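Local coordinates for protein myosin regulatory light chain (Physarum polycephalum, PDB 2BL0) that binds calcium through an EF-hand and serves as a light chain in the regulatory domain of myosin II, at residues 55-58 with 59-63. Numbering follows the deposited sequence.
Sequences FDLA and TFKTV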
loop_
_atom_site.group_PDB
_atom_site.type_symbol
_atom_site.label_atom_id
_atom_site.label_comp_id
_atom_site.label_asym_id
_atom_site.label_seq_id
_atom_site.Cartn_x
_atom_site.Cartn_y
_atom_site.Cartn_z
ATOM N N PHE B 55 -21.112 -3.388 7.250
ATOM C CA PHE B 55 -20.750 -4.720 6.771
ATOM C C PHE B 55 -19.329 -5.088 7.184
ATOM O O PHE B 55 -18.489 -4.219 7.375
ATOM C CB PHE B 55 -20.914 -4.841 5.246
ATOM C CG PHE B 55 -20.045 -3.902 4.446
ATOM C CD1 PHE B 55 -20.439 -2.587 4.202
ATOM C CD2 PHE B 55 -18.830 -4.337 3.923
ATOM C CE1 PHE B 55 -19.613 -1.733 3.434
ATOM C CE2 PHE B 55 -18.012 -3.483 3.166
ATOM C CZ PHE B 55 -18.408 -2.178 2.940
ATOM N N ASP B 56 -19.082 -6.380 7.310
ATOM C CA ASP B 56 -17.749 -6.910 7.650
ATOM C C ASP B 56 -17.041 -7.479 6.422
ATOM O O ASP B 56 -17.577 -7.460 5.316
ATOM C CB ASP B 56 -17.810 -7.908 8.819
ATOM C CG ASP B 56 -18.571 -9.190 8.507
ATOM O OD1 ASP B 56 -18.868 -9.501 7.339
ATOM O OD2 ASP B 56 -18.873 -10.002 9.421
ATOM N N LEU B 57 -15.824 -7.973 6.621
ATOM C CA LEU B 57 -14.991 -8.408 5.515
ATOM C C LEU B 57 -15.588 -9.596 4.787
ATOM O O LEU B 57 -15.579 -9.626 3.569
ATOM C CB LEU B 57 -13.582 -8.760 6.001
ATOM C CG LEU B 57 -12.640 -9.376 4.959
ATOM C CD1 LEU B 57 -12.417 -8.423 3.789
ATOM C CD2 LEU B 57 -11.331 -9.801 5.605
ATOM N N ALA B 58 -16.121 -10.560 5.534
ATOM C CA ALA B 58 -16.720 -11.764 4.949
ATOM C C ALA B 58 -17.840 -11.381 4.010
ATOM O O ALA B 58 -17.941 -11.908 2.917
ATOM C CB ALA B 58 -17.230 -12.718 6.033
ATOM N N THR B 59 -18.661 -10.433 4.440
ATOM C CA THR B 59 -19.733 -9.890 3.620
ATOM C C THR B 59 -19.215 -9.179 2.366
ATOM O O THR B 59 -19.675 -9.420 1.242
ATOM C CB THR B 59 -20.588 -8.957 4.476
ATOM O OG1 THR B 59 -21.329 -9.748 5.439
ATOM C CG2 THR B 59 -21.638 -8.233 3.650
ATOM N N PHE B 60 -18.220 -8.330 2.549
ATOM C CA PHE B 60 -17.642 -7.599 1.446
ATOM C C PHE B 60 -17.147 -8.571 0.392
ATOM O O PHE B 60 -17.380 -8.357 -0.789
ATOM C CB PHE B 60 -16.489 -6.741 1.948
ATOM C CG PHE B 60 -15.851 -5.873 0.903
ATOM C CD1 PHE B 60 -16.618 -5.076 0.042
ATOM C CD2 PHE B 60 -14.479 -5.785 0.825
ATOM C CE1 PHE B 60 -15.991 -4.244 -0.873
ATOM C CE2 PHE B 60 -13.872 -4.958 -0.091
ATOM C CZ PHE B 60 -14.631 -4.189 -0.931
ATOM N N LYS B 61 -16.461 -9.631 0.823
ATOM C CA LYS B 61 -15.967 -10.655 -0.118
ATOM C C LYS B 61 -17.091 -11.283 -0.912
ATOM O O LYS B 61 -17.002 -11.412 -2.136
ATOM C CB LYS B 61 -15.210 -11.740 0.643
ATOM C CG LYS B 61 -13.832 -11.321 1.063
ATOM C CD LYS B 61 -13.183 -12.397 1.932
ATOM C CE LYS B 61 -11.789 -12.010 2.333
ATOM N NZ LYS B 61 -11.085 -13.119 3.027
ATOM N N THR B 62 -18.143 -11.670 -0.204
ATOM C CA THR B 62 -19.296 -12.329 -0.775
ATOM C C THR B 62 -19.982 -11.423 -1.802
ATOM O O THR B 62 -20.314 -11.854 -2.895
ATOM C CB THR B 62 -20.302 -12.725 0.339
ATOM O OG1 THR B 62 -19.689 -13.618 1.299
ATOM C CG2 THR B 62 -21.425 -13.520 -0.236
ATOM N N VAL B 63 -20.195 -10.168 -1.442
ATOM C CA VAL B 63 -20.845 -9.206 -2.319
ATOM C C VAL B 63 -19.980 -8.950 -3.561
ATOM O O VAL B 63 -20.471 -8.970 -4.694
ATOM C CB VAL B 63 -21.137 -7.895 -1.583
ATOM C CG1 VAL B 63 -21.610 -6.801 -2.567
ATOM C CG2 VAL B 63 -22.199 -8.120 -0.544
HETATM O O HOH W 1 -21.722 -7.866 7.459
#
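D56 and T59 meet where the short strand 54-55 gives way to helix 57-64, whose opening turns are joined by successive i to i+4 bonds: F60 N to D56 O (3.0 Å), K61 N to L57 O and T62 N to A58 O. D56 is the N-cap. With its CG lodged between its own N and carbonyl carbon (chi1 66°), OD1 accepts from T59 N at 3.1 Å. A water accepts from D56 N and hydrogen-bonds T59 OG1 (2.8 Å), linking the two residues a second time. On the inner side, CE2 of F55 lies 3.8 Å from CD1 of F60, the ring planes inclined by 39°; side chains of helix 27-33 pack against both phenylalanines. The extended K61 chain lays CE against L57 CG (3.8 Å). T62 OG1 also donates to A58 O, from the opposite face of that carbonyl to T62 N. With an alanine at D56, the T59 amide would probably lose its capping acceptor and the helix start fray. F55 pairs with V22 of the calcium-loop strand, as in an EF-hand pair, and D56 touches the calcium ligand K21. Cap and aromatic contact probably help seat the helix there, its positive N-terminal end probably stabilising the D56 charge.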